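Local coordinates for protein Exo-beta-1,4-mannosidase (Rhizomucor miehei, PDB 4LYP) that hydrolyses beta-1,4-linked mannosides as a family 5 glycoside hydrolase, probably releasing single mannose units from chain ends, and also has transglycosylation activity, at residues N61-M66 / M407-D412; R97-S102 / W153-G158; P114-Q119 / G126-L131; M147-F152 / M231-A236. One frame throughout, in Å; residues are numbered along the deposited sequence.

Interaction 1: N61-M66 / M407-D412; sequences NYWQGM and MVWLGD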
loop_
_atom_site.group_PDB
_atom_site.type_symbol
_atom_site.label_atom_id
_atom_site.label_comp_id
_atom_site.label_asym_id
_atom_site.label_seq_id
_atom_site.Cartn_x
_atom_site.Cartn_y
_atom_site.Cartn_z
ATOM N N ASN A 61 -4.077 2.740 3.841
ATOM C CA ASN A 61 -3.432 1.431 3.654
ATOM C C ASN A 61 -3.928 0.481 4.750
ATOM O O ASN A 61 -4.016 0.831 5.933
ATOM C CB ASN A 61 -1.919 1.554 3.777
ATOM C CG ASN A 61 -1.320 2.127 2.507
ATOM O OD1 ASN A 61 -1.022 1.368 1.559
ATOM N ND2 ASN A 61 -1.151 3.446 2.444
ATOM N N TYR A 62 -4.243 -0.741 4.317
ATOM C CA TYR A 62 -4.755 -1.808 5.202
ATOM C C TYR A 62 -4.250 -3.136 4.657
ATOM O O TYR A 62 -5.021 -4.054 4.323
ATOM C CB TYR A 62 -6.284 -1.726 5.236
ATOM C CG TYR A 62 -6.954 -2.545 6.347
ATOM C CD1 TYR A 62 -6.686 -2.236 7.697
ATOM C CD2 TYR A 62 -7.890 -3.531 6.056
ATOM C CE1 TYR A 62 -7.292 -2.944 8.743
ATOM C CE2 TYR A 62 -8.527 -4.189 7.084
ATOM C CZ TYR A 62 -8.217 -3.913 8.395
ATOM O OH TYR A 62 -8.866 -4.651 9.378
ATOM N N TRP A 63 -2.933 -3.258 4.572
ATOM C CA TRP A 63 -2.256 -4.429 4.024
ATOM C C TRP A 63 -2.470 -5.670 4.874
ATOM O O TRP A 63 -2.288 -6.797 4.385
ATOM C CB TRP A 63 -0.765 -4.142 3.856
ATOM C CG TRP A 63 -0.134 -3.779 5.181
ATOM C CD1 TRP A 63 -0.040 -2.510 5.769
ATOM C CD2 TRP A 63 0.323 -4.702 6.186
ATOM N NE1 TRP A 63 0.407 -2.621 7.055
ATOM C CE2 TRP A 63 0.639 -3.932 7.352
ATOM C CE3 TRP A 63 0.495 -6.098 6.196
ATOM C CZ2 TRP A 63 1.074 -4.533 8.519
ATOM C CZ3 TRP A 63 0.993 -6.688 7.347
ATOM C CH2 TRP A 63 1.230 -5.935 8.507
ATOM N N GLN A 64 -2.869 -5.521 6.155
ATOM C CA GLN A 64 -3.126 -6.649 7.041
ATOM C C GLN A 64 -4.506 -7.187 6.912
ATOM O O GLN A 64 -4.884 -8.134 7.588
ATOM C CB GLN A 64 -2.817 -6.246 8.509
ATOM C CG GLN A 64 -3.821 -5.266 9.156
ATOM C CD GLN A 64 -3.604 -3.799 8.895
ATOM O OE1 GLN A 64 -3.133 -3.370 7.809
ATOM N NE2 GLN A 64 -3.943 -2.979 9.875
ATOM N N GLY A 65 -5.324 -6.615 5.970
ATOM C CA GLY A 65 -6.736 -6.993 5.881
ATOM C C GLY A 65 -6.913 -8.460 5.574
ATOM O O GLY A 65 -7.797 -9.134 6.133
ATOM N N MET A 66 -6.163 -9.023 4.581
ATOM C CA MET A 66 -6.349 -10.415 4.207
ATOM C C MET A 66 -6.117 -11.315 5.413
ATOM O O MET A 66 -6.902 -12.237 5.704
ATOM C CB MET A 66 -5.414 -10.730 3.056
ATOM C CG MET A 66 -5.189 -12.241 2.826
ATOM S SD MET A 66 -4.216 -12.597 1.340
ATOM C CE MET A 66 -2.633 -11.927 1.839
ATOM N N MET A 407 2.153 -12.949 15.310
ATOM C CA MET A 407 1.810 -11.640 14.697
ATOM C C MET A 407 1.178 -10.716 15.722
ATOM O O MET A 407 0.214 -11.106 16.400
ATOM C CB MET A 407 0.813 -11.880 13.559
ATOM C CG MET A 407 1.363 -12.756 12.468
ATOM S SD MET A 407 2.583 -11.963 11.398
ATOM C CE MET A 407 4.148 -12.567 12.039
ATOM N N VAL A 408 1.672 -9.490 15.770
ATOM C CA VAL A 408 0.972 -8.369 16.437
ATOM C C VAL A 408 0.425 -7.554 15.293
ATOM O O VAL A 408 1.098 -6.693 14.717
ATOM C CB VAL A 408 1.909 -7.539 17.351
ATOM C CG1 VAL A 408 1.115 -6.379 17.994
ATOM C CG2 VAL A 408 2.508 -8.410 18.435
ATOM N N TRP A 409 -0.825 -7.865 14.894
ATOM C CA TRP A 409 -1.385 -7.233 13.683
ATOM C C TRP A 409 -1.715 -5.808 14.011
ATOM O O TRP A 409 -2.358 -5.491 15.025
ATOM C CB TRP A 409 -2.647 -7.958 13.213
ATOM C CG TRP A 409 -2.349 -9.326 12.615
ATOM C CD1 TRP A 409 -2.835 -10.527 13.035
ATOM C CD2 TRP A 409 -1.555 -9.604 11.431
ATOM N NE1 TRP A 409 -2.421 -11.551 12.216
ATOM C CE2 TRP A 409 -1.590 -11.010 11.220
ATOM C CE3 TRP A 409 -0.793 -8.822 10.552
ATOM C CZ2 TRP A 409 -0.906 -11.633 10.171
ATOM C CZ3 TRP A 409 -0.136 -9.452 9.525
ATOM C CH2 TRP A 409 -0.198 -10.823 9.322
ATOM N N LEU A 410 -1.313 -4.908 13.117
ATOM C CA LEU A 410 -1.625 -3.456 13.171
ATOM C C LEU A 410 -1.053 -2.902 11.860
ATOM O O LEU A 410 -0.803 -3.663 10.922
ATOM C CB LEU A 410 -1.147 -2.774 14.471
ATOM C CG LEU A 410 0.138 -3.255 15.083
ATOM C CD1 LEU A 410 1.371 -3.044 14.184
ATOM C CD2 LEU A 410 0.304 -2.577 16.427
ATOM N N GLY A 411 -0.856 -1.578 11.758
ATOM C CA GLY A 411 -0.488 -0.998 10.464
ATOM C C GLY A 411 1.005 -1.134 10.100
ATOM O O GLY A 411 1.351 -0.763 8.969
ATOM N N ASP A 412 1.838 -1.582 11.029
ATOM C CA ASP A 412 3.267 -1.717 10.814
ATOM C C ASP A 412 3.612 -3.149 10.482
ATOM O O ASP A 412 3.357 -4.043 11.317
ATOM C CB ASP A 412 4.028 -1.253 12.061
ATOM C CG ASP A 412 3.563 0.149 12.428
ATOM O OD1 ASP A 412 3.908 1.103 11.722
ATOM O OD2 ASP A 412 2.802 0.283 13.433
#
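Trp63 pushes the far corner of its six-membered ring against Trp409, where the two CZ3 atoms meet at 3.7 Å. From the side of Trp409 this touch falls at the ring edge, close to its plane; the two planes are inclined at 56°, an oblique pairing. The other end of the Trp63 indole is fixed by a hydrogen bond from NE1 to Gly411 O (2.8 Å, 160° at the hydrogen). The oxygen lies nearly in the indole plane, whereas the N-H comes in from well above the carbonyl plane. Next to it, Trp63 CZ2 sits 3.2 Å from Leu410 O. Gln64 sets its CB 3.9 Å from Trp409 CE3 and then bends at chi2 (-85°), which brings its amide beside the Leu410 carbonyl and its OE1 over the rim of one Trp63 face. The amide NE2 does not bond Leu410 O; it is held by Tyr392 O. A type I turn from Tyr62 to Gly65 presents both side chains. The turn joins strand 53-61 to helix 65-69, and the loop it meets runs between strands 386-394 and 423-424. Trp390 of strand 386-394 lies nearly parallel to Trp63, and Trp409 also packs on helix 65-69.

Interaction 2: R97-S102 / W153-G158; sequences RVMASS and WQWSGG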
loop_
_atom_site.group_PDB
_atom_site.type_symbol
_atom_site.label_atom_id
_atom_site.label_comp_id
_atom_site.label_asym_id
_atom_site.label_seq_id
_atom_site.Cartn_x
_atom_site.Cartn_y
_atom_site.Cartn_z
ATOM N N ARG A 97 -5.779 0.421 0.056
ATOM C CA ARG A 97 -4.644 -0.268 -0.593
ATOM C C ARG A 97 -4.342 -1.485 0.258
ATOM O O ARG A 97 -4.065 -1.350 1.451
ATOM C CB ARG A 97 -3.477 0.700 -0.751
ATOM C CG ARG A 97 -2.277 0.040 -1.398
ATOM C CD ARG A 97 -1.313 1.101 -1.891
ATOM N NE ARG A 97 -0.050 0.508 -2.386
ATOM C CZ ARG A 97 1.102 0.445 -1.732
ATOM N NH1 ARG A 97 1.178 0.766 -0.448
ATOM N NH2 ARG A 97 2.172 -0.037 -2.364
ATOM N N VAL A 98 -4.447 -2.657 -0.343
ATOM C CA VAL A 98 -4.398 -3.914 0.366
ATOM C C VAL A 98 -3.313 -4.800 -0.273
ATOM O O VAL A 98 -2.916 -4.597 -1.397
ATOM C CB VAL A 98 -5.771 -4.615 0.443
ATOM C CG1 VAL A 98 -6.781 -3.670 1.073
ATOM C CG2 VAL A 98 -6.208 -5.116 -0.902
ATOM N N MET A 99 -2.916 -5.794 0.483
ATOM C CA MET A 99 -1.914 -6.729 -0.011
ATOM C C MET A 99 -2.586 -8.045 -0.421
ATOM O O MET A 99 -3.203 -8.703 0.325
ATOM C CB MET A 99 -0.846 -6.944 1.069
ATOM C CG MET A 99 0.358 -7.796 0.643
ATOM S SD MET A 99 1.213 -7.363 -0.936
ATOM C CE MET A 99 2.746 -7.435 -0.069
ATOM N N ALA A 100 -2.418 -8.375 -1.695
ATOM C CA ALA A 100 -3.005 -9.549 -2.324
ATOM C C ALA A 100 -1.896 -10.562 -2.685
ATOM O O ALA A 100 -1.956 -11.231 -3.742
ATOM C CB ALA A 100 -3.823 -9.195 -3.511
ATOM N N SER A 101 -0.898 -10.656 -1.811
ATOM C CA SER A 101 0.176 -11.618 -1.961
ATOM C C SER A 101 0.814 -11.762 -0.576
ATOM O O SER A 101 0.754 -10.840 0.234
ATOM C CB SER A 101 1.227 -11.137 -2.966
ATOM O OG SER A 101 2.004 -10.061 -2.466
ATOM N N SER A 102 1.444 -12.925 -0.379
ATOM C CA SER A 102 2.445 -13.099 0.699
ATOM C C SER A 102 3.029 -14.478 0.491
ATOM O O SER A 102 2.306 -15.446 0.323
ATOM C CB SER A 102 1.904 -12.892 2.090
ATOM O OG SER A 102 0.868 -13.739 2.363
ATOM N N TRP A 153 9.963 -5.674 -0.907
ATOM C CA TRP A 153 10.512 -5.844 0.417
ATOM C C TRP A 153 10.135 -7.160 1.048
ATOM O O TRP A 153 9.311 -7.970 0.556
ATOM C CB TRP A 153 10.136 -4.642 1.305
ATOM C CG TRP A 153 10.613 -3.372 0.703
ATOM C CD1 TRP A 153 9.831 -2.383 0.149
ATOM C CD2 TRP A 153 11.972 -2.935 0.508
ATOM N NE1 TRP A 153 10.625 -1.378 -0.398
ATOM C CE2 TRP A 153 11.941 -1.700 -0.175
ATOM C CE3 TRP A 153 13.234 -3.516 0.831
ATOM C CZ2 TRP A 153 13.101 -1.022 -0.544
ATOM C CZ3 TRP A 153 14.378 -2.842 0.422
ATOM C CH2 TRP A 153 14.327 -1.602 -0.251
ATOM N N GLN A 154 10.726 -7.387 2.236
ATOM C CA GLN A 154 10.760 -8.731 2.847
ATOM C C GLN A 154 9.587 -9.053 3.721
ATOM O O GLN A 154 9.434 -10.207 4.156
ATOM C CB GLN A 154 12.063 -8.892 3.656
ATOM C CG GLN A 154 12.192 -8.060 4.953
ATOM C CD GLN A 154 12.689 -6.626 4.759
ATOM O OE1 GLN A 154 12.473 -5.965 3.729
ATOM N NE2 GLN A 154 13.370 -6.115 5.805
ATOM N N TRP A 155 8.698 -8.091 4.001
ATOM C CA TRP A 155 7.640 -8.282 5.027
ATOM C C TRP A 155 6.492 -9.090 4.581
ATOM O O TRP A 155 5.647 -9.490 5.384
ATOM C CB TRP A 155 7.261 -6.951 5.616
ATOM C CG TRP A 155 6.807 -5.877 4.659
ATOM C CD1 TRP A 155 7.569 -4.819 4.159
ATOM C CD2 TRP A 155 5.425 -5.691 4.163
ATOM N NE1 TRP A 155 6.771 -4.016 3.391
ATOM C CE2 TRP A 155 5.460 -4.484 3.383
ATOM C CE3 TRP A 155 4.232 -6.383 4.274
ATOM C CZ2 TRP A 155 4.334 -3.970 2.752
ATOM C CZ3 TRP A 155 3.122 -5.862 3.673
ATOM C CH2 TRP A 155 3.159 -4.653 2.901
ATOM N N SER A 156 6.446 -9.435 3.275
ATOM C CA SER A 156 5.496 -10.397 2.756
ATOM C C SER A 156 6.253 -11.510 2.006
ATOM O O SER A 156 5.688 -12.169 1.118
ATOM C CB SER A 156 4.455 -9.719 1.860
ATOM O OG SER A 156 5.115 -9.080 0.778
ATOM N N GLY A 157 7.548 -11.703 2.317
ATOM C CA GLY A 157 8.395 -12.601 1.521
ATOM C C GLY A 157 8.931 -11.807 0.327
ATOM O O GLY A 157 10.065 -11.310 0.375
ATOM N N GLY A 158 8.092 -11.599 -0.674
ATOM C CA GLY A 158 8.388 -10.602 -1.693
ATOM C C GLY A 158 9.406 -11.115 -2.746
ATOM O O GLY A 158 9.698 -12.303 -2.868
HETATM O O HOH W 1 4.661 -10.346 -1.535
#
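At the C-terminal end of a TIM barrel, where the beta-alpha loops build the active site, Met99 and Ser102 meet Ser156 and Trp155. The first pair stands on and just after strand 95-99. The second belongs to the loop following the neighbouring strand 144-148, which also carries Trp153 of a pocket occupied by guanidine. Met99 was modelled in two conformers. In the one described, CG is anti to the backbone N (chi1 -174°), and bends further out bring Met99 CE 4.1 Å from Trp155 CZ3, oblique to the indole; the much shorter approach of this CE to the Ser156 side chain is doubtful. Trp155 in turn stacks on His415, and a Tris molecule, probably from the crystallisation liquor, lies close to it. Farther along the chain, at Ser102, the backbones come close: Ser102 CA points a C-H at Ser156 O over 3.4 Å. Ser102 CB and Ser156 CB are 4.1 Å apart. Ser102 OG is engaged elsewhere, by Met116 N. The loop is tightened by a bond of 3.0 Å from Gly157 N to Gln154 O. One water supplies a polar link between the segments: it is 2.8 Å from Ser101 OG and 2.7 Å from Ser156 OG, a hydroxyl that Asn151 ND2 also holds.

Interaction 3: P114-Q119 / G126-L131; sequences PSMMPQ and GVFVGL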
loop_
_atom_site.group_PDB
_atom_site.type_symbol
_atom_site.label_atom_id
_atom_site.label_comp_id
_atom_site.label_asym_id
_atom_site.label_seq_id
_atom_site.Cartn_x
_atom_site.Cartn_y
_atom_site.Cartn_z
ATOM N N PRO A 114 0.348 -16.736 8.910
ATOM C CA PRO A 114 0.808 -17.625 7.841
ATOM C C PRO A 114 0.739 -16.905 6.462
ATOM O O PRO A 114 -0.117 -16.005 6.265
ATOM C CB PRO A 114 -0.195 -18.818 7.917
ATOM C CG PRO A 114 -1.471 -18.176 8.460
ATOM C CD PRO A 114 -1.032 -17.050 9.356
ATOM N N SER A 115 1.612 -17.320 5.559
ATOM C CA SER A 115 1.646 -16.779 4.222
ATOM C C SER A 115 0.434 -17.267 3.378
ATOM O O SER A 115 -0.107 -18.365 3.576
ATOM C CB SER A 115 2.938 -17.175 3.540
ATOM O OG SER A 115 3.111 -18.592 3.445
ATOM N N MET A 116 0.089 -16.427 2.410
ATOM C CA MET A 116 -0.936 -16.821 1.433
ATOM C C MET A 116 -0.465 -17.977 0.511
ATOM O O MET A 116 -1.229 -18.840 0.139
ATOM C CB MET A 116 -1.269 -15.569 0.613
ATOM C CG MET A 116 -2.385 -15.677 -0.373
ATOM S SD MET A 116 -2.377 -14.243 -1.437
ATOM C CE MET A 116 -4.046 -14.353 -2.109
ATOM N N MET A 117 0.826 -17.871 0.138
ATOM C CA MET A 117 1.405 -18.801 -0.855
ATOM C C MET A 117 2.710 -19.358 -0.244
ATOM O O MET A 117 3.818 -18.870 -0.483
ATOM C CB MET A 117 1.649 -18.114 -2.161
ATOM C CG MET A 117 2.030 -19.086 -3.258
ATOM S SD MET A 117 2.192 -18.412 -4.922
ATOM C CE MET A 117 3.734 -17.519 -4.825
ATOM N N PRO A 118 2.576 -20.442 0.558
ATOM C CA PRO A 118 3.754 -20.964 1.261
ATOM C C PRO A 118 4.855 -21.572 0.362
ATOM O O PRO A 118 6.021 -21.555 0.741
ATOM C CB PRO A 118 3.173 -22.041 2.265
ATOM C CG PRO A 118 1.805 -22.346 1.641
ATOM C CD PRO A 118 1.325 -21.004 1.098
ATOM N N GLN A 119 4.454 -22.060 -0.809
ATOM C CA GLN A 119 5.403 -22.509 -1.843
ATOM C C GLN A 119 4.776 -22.059 -3.151
ATOM O O GLN A 119 3.566 -21.897 -3.250
ATOM C CB GLN A 119 5.530 -24.089 -1.842
ATOM C CG GLN A 119 6.075 -24.655 -0.571
ATOM C CD GLN A 119 6.212 -26.171 -0.665
ATOM O OE1 GLN A 119 5.283 -26.873 -0.410
ATOM N NE2 GLN A 119 7.390 -26.640 -1.064
ATOM N N GLY A 126 -7.145 -20.882 3.891
ATOM C CA GLY A 126 -7.666 -20.070 4.995
ATOM C C GLY A 126 -7.268 -18.598 4.757
ATOM O O GLY A 126 -8.077 -17.639 5.005
ATOM N N VAL A 127 -6.053 -18.347 4.367
ATOM C CA VAL A 127 -5.602 -16.975 4.195
ATOM C C VAL A 127 -6.286 -16.378 2.913
ATOM O O VAL A 127 -6.740 -15.252 2.944
ATOM C CB VAL A 127 -4.045 -16.900 4.080
ATOM C CG1 VAL A 127 -3.592 -15.483 3.759
ATOM C CG2 VAL A 127 -3.428 -17.402 5.371
ATOM N N PHE A 128 -6.396 -17.139 1.848
ATOM C CA PHE A 128 -7.081 -16.661 0.671
ATOM C C PHE A 128 -8.506 -16.265 0.947
ATOM O O PHE A 128 -9.007 -15.245 0.452
ATOM C CB PHE A 128 -6.958 -17.711 -0.446
ATOM C CG PHE A 128 -6.734 -17.160 -1.837
ATOM C CD1 PHE A 128 -7.308 -15.961 -2.300
ATOM C CD2 PHE A 128 -5.840 -17.879 -2.709
ATOM C CE1 PHE A 128 -7.025 -15.503 -3.595
ATOM C CE2 PHE A 128 -5.655 -17.460 -4.026
ATOM C CZ PHE A 128 -6.180 -16.264 -4.459
ATOM N N VAL A 129 -9.194 -17.083 1.760
ATOM C CA VAL A 129 -10.577 -16.730 2.123
ATOM C C VAL A 129 -10.600 -15.399 2.881
ATOM O O VAL A 129 -11.590 -14.662 2.790
ATOM C CB VAL A 129 -11.203 -17.937 2.880
ATOM C CG1 VAL A 129 -12.485 -17.495 3.616
ATOM C CG2 VAL A 129 -11.494 -19.086 1.961
ATOM N N GLY A 130 -9.544 -15.081 3.644
ATOM C CA GLY A 130 -9.513 -13.776 4.290
ATOM C C GLY A 130 -9.570 -12.646 3.280
ATOM O O GLY A 130 -10.177 -11.606 3.531
ATOM N N LEU A 131 -8.870 -12.811 2.149
ATOM C CA LEU A 131 -8.944 -11.780 1.092
ATOM C C LEU A 131 -10.364 -11.710 0.503
ATOM O O LEU A 131 -10.893 -10.598 0.248
ATOM C CB LEU A 131 -7.883 -12.099 -0.005
ATOM C CG LEU A 131 -7.733 -11.063 -1.130
ATOM C CD1 LEU A 131 -7.428 -9.661 -0.611
ATOM C CD2 LEU A 131 -6.637 -11.538 -2.036
#
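Met116 stands end-on over Phe128, with its terminal methyl, rather than its sulfur, planted above the middle of the ring. CE lies 3.5 Å from the Phe128 ring centroid and 11° off the ring normal, a clear CH-pi contact. SD follows almost exactly on that normal but at 5.1 Å from the same centroid, making a more distant Met-aromatic contact. This reach depends on a fully extended chain, with CG anti to the backbone N (chi1 -174°) and the later torsions also near 180°. Beside the ring, Met116 CE meets Leu131 CD2 at 3.8 Å, so one methyl touches side chains from neighbouring turns of the helix. Val127 fills in nearer the loop backbone with its two branches divided: CG1 is 3.9 Å from Met116 CB, while CG2 lies 3.7 Å from CG of Pro114, the residue that follows a cis peptide. The contact between the segments is therefore apolar. Phe128 also makes a cation-pi contact with Arg215. The loop follows strand 95-99 and leads into helix 125-140, against whose first turns it packs. Met66 of helix 65-69 packs against Met116, Val127 and Leu131, and helix 197-213 reaches Met116 through His208 and Phe128 through Thr211.

Interaction 4: M147-F152 / M231-A236; sequences MTLGNF and MSWQIA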
loop_
_atom_site.group_PDB
_atom_site.type_symbol
_atom_site.label_atom_id
_atom_site.label_comp_id
_atom_site.label_asym_id
_atom_site.label_seq_id
_atom_site.Cartn_x
_atom_site.Cartn_y
_atom_site.Cartn_z
ATOM N N MET A 147 -5.128 -3.528 -5.353
ATOM C CA MET A 147 -4.704 -4.911 -5.044
ATOM C C MET A 147 -3.205 -5.062 -5.343
ATOM O O MET A 147 -2.833 -5.240 -6.503
ATOM C CB MET A 147 -5.473 -5.873 -5.884
ATOM C CG MET A 147 -6.994 -5.930 -5.572
ATOM S SD MET A 147 -7.356 -6.804 -4.051
ATOM C CE MET A 147 -7.308 -8.484 -4.694
ATOM N N THR A 148 -2.373 -4.946 -4.325
ATOM C CA THR A 148 -0.908 -5.034 -4.498
ATOM C C THR A 148 -0.531 -6.508 -4.677
ATOM O O THR A 148 -0.810 -7.338 -3.798
ATOM C CB THR A 148 -0.177 -4.398 -3.355
ATOM O OG1 THR A 148 -0.688 -3.043 -3.171
ATOM C CG2 THR A 148 1.314 -4.324 -3.579
ATOM N N LEU A 149 0.043 -6.854 -5.839
ATOM C CA LEU A 149 0.256 -8.271 -6.196
ATOM C C LEU A 149 1.594 -8.828 -5.766
ATOM O O LEU A 149 1.828 -10.054 -5.921
ATOM C CB LEU A 149 0.056 -8.425 -7.696
ATOM C CG LEU A 149 -1.377 -8.271 -8.170
ATOM C CD1 LEU A 149 -1.389 -7.924 -9.665
ATOM C CD2 LEU A 149 -2.115 -9.572 -7.900
ATOM N N GLY A 150 2.488 -7.984 -5.267
ATOM C CA GLY A 150 3.820 -8.434 -4.842
ATOM C C GLY A 150 4.485 -7.358 -4.067
ATOM O O GLY A 150 3.850 -6.319 -3.788
ATOM N N ASN A 151 5.749 -7.573 -3.755
ATOM C CA ASN A 151 6.429 -6.653 -2.821
ATOM C C ASN A 151 7.896 -6.735 -3.068
ATOM O O ASN A 151 8.447 -7.851 -3.074
ATOM C CB ASN A 151 6.104 -7.059 -1.384
ATOM C CG ASN A 151 6.518 -6.058 -0.325
ATOM O OD1 ASN A 151 7.038 -4.962 -0.603
ATOM N ND2 ASN A 151 6.213 -6.418 0.902
ATOM N N PHE A 152 8.577 -5.637 -3.296
ATOM C CA PHE A 152 10.033 -5.692 -3.344
ATOM C C PHE A 152 10.550 -6.176 -1.988
ATOM O O PHE A 152 11.579 -6.897 -1.957
ATOM C CB PHE A 152 10.601 -4.333 -3.720
ATOM C CG PHE A 152 12.083 -4.412 -3.931
ATOM C CD1 PHE A 152 12.589 -4.831 -5.170
ATOM C CD2 PHE A 152 12.993 -4.172 -2.875
ATOM C CE1 PHE A 152 13.941 -4.980 -5.371
ATOM C CE2 PHE A 152 14.379 -4.323 -3.086
ATOM C CZ PHE A 152 14.832 -4.734 -4.354
ATOM N N MET A 231 -10.427 -1.446 -7.638
ATOM C CA MET A 231 -10.063 -0.279 -8.430
ATOM C C MET A 231 -8.920 -0.599 -9.368
ATOM O O MET A 231 -8.909 -0.170 -10.545
ATOM C CB MET A 231 -9.686 0.879 -7.475
ATOM C CG MET A 231 -8.972 1.995 -8.233
ATOM S SD MET A 231 -8.734 3.422 -7.155
ATOM C CE MET A 231 -7.417 4.301 -8.014
ATOM N N SER A 232 -7.878 -1.206 -8.841
ATOM C CA SER A 232 -6.684 -1.430 -9.653
ATOM C C SER A 232 -5.928 -2.672 -9.218
ATOM O O SER A 232 -6.005 -3.085 -8.034
ATOM C CB SER A 232 -5.755 -0.194 -9.643
ATOM O OG SER A 232 -5.269 -0.042 -8.339
ATOM N N TRP A 233 -5.186 -3.232 -10.155
ATOM C CA TRP A 233 -4.142 -4.243 -9.877
ATOM C C TRP A 233 -2.833 -3.505 -9.861
ATOM O O TRP A 233 -2.518 -2.757 -10.784
ATOM C CB TRP A 233 -4.085 -5.268 -10.990
ATOM C CG TRP A 233 -5.366 -6.040 -11.075
ATOM C CD1 TRP A 233 -6.396 -5.908 -12.013
ATOM C CD2 TRP A 233 -5.825 -7.051 -10.153
ATOM N NE1 TRP A 233 -7.441 -6.742 -11.691
ATOM C CE2 TRP A 233 -7.133 -7.458 -10.575
ATOM C CE3 TRP A 233 -5.248 -7.659 -9.024
ATOM C CZ2 TRP A 233 -7.854 -8.411 -9.893
ATOM C CZ3 TRP A 233 -5.974 -8.600 -8.336
ATOM C CH2 TRP A 233 -7.262 -8.989 -8.782
ATOM N N GLN A 234 -2.049 -3.700 -8.803
ATOM C CA GLN A 234 -0.758 -2.997 -8.656
ATOM C C GLN A 234 0.366 -4.001 -8.743
ATOM O O GLN A 234 0.348 -5.012 -8.013
ATOM C CB GLN A 234 -0.751 -2.212 -7.359
ATOM C CG GLN A 234 0.578 -1.508 -7.117
ATOM C CD GLN A 234 0.366 -0.536 -5.992
ATOM O OE1 GLN A 234 0.492 -0.919 -4.801
ATOM N NE2 GLN A 234 0.002 0.719 -6.312
ATOM N N ILE A 235 1.306 -3.748 -9.667
ATOM C CA ILE A 235 2.371 -4.743 -9.937
ATOM C C ILE A 235 2.982 -5.250 -8.609
ATOM O O ILE A 235 3.035 -6.456 -8.320
ATOM C CB ILE A 235 3.426 -4.145 -10.842
ATOM C CG1 ILE A 235 2.899 -3.839 -12.254
ATOM C CG2 ILE A 235 4.612 -5.153 -10.949
ATOM C CD1 ILE A 235 3.869 -3.039 -13.123
ATOM N N ALA A 236 3.538 -4.303 -7.833
ATOM C CA ALA A 236 4.231 -4.695 -6.623
ATOM C C ALA A 236 4.458 -3.435 -5.828
ATOM O O ALA A 236 4.543 -2.328 -6.329
ATOM C CB ALA A 236 5.610 -5.362 -6.897
#
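Met147 lies side by side with Trp233, the two side chains pointing the same way. Its CB starts 3.6 Å from Trp233 CE3 and equally near Ser232 O; CG moves out beside CZ3 of the indole; and the chain then curls, bringing CE to 3.9 Å from Trp233 CZ3. CG beside the backbone N (chi1 -66°) and two further bends keep the methyl by the six-membered ring. Leu149 crosses the same indole, with CD2 3.8 Å from Trp233 CE3. The two strands that carry Met147 and Trp233 pair in parallel: Met147 N bonds Ser232 O, Met147 O accepts from Gln234 N, and Leu149 N reaches Gln234 O, each at 2.9 Å. On the other sheet face, Thr148 OG1 donates to Gln234 OE1 across 2.9 Å, coming from above the plane of the amide carbonyl. Arg97 NE also bonds that oxygen, while Glu336 and Ser264 take Gln234 NE2, so both ends of the amide are anchored and its rotation is set. Strands 144-148 and 230-234 are adjacent staves of the barrel. Strand 95-99 flanks strand 144-148, with Val98 against Met147; strand 262-264 flanks the other partner, and helix 244-257 packs Ile254 on Trp233 and Leu149.

How the interactions relate
Interactions 2 and 4 sit on consecutive strands of the TIM barrel, 95-99, 144-148 and 230-234, with centres about 9 Å apart; their segments alternate along the chain, and Ala100 N bonds Thr148 O between them. Interaction 1 closes the longest loop and encloses the other three. Its centre is about 11 Å from that of interaction 2, which it joins where Tyr62 N meets Arg97 O; it does not touch interaction 4. Interaction 3, nested inside the loop of interaction 2, lies farthest from the chain centre, packing outer helix 125-140 and connecting inward through Ser102 and Met66. The others lie at or near the barrel strands, and the loop of interaction 2 carries the guanidine-contacting Trp153.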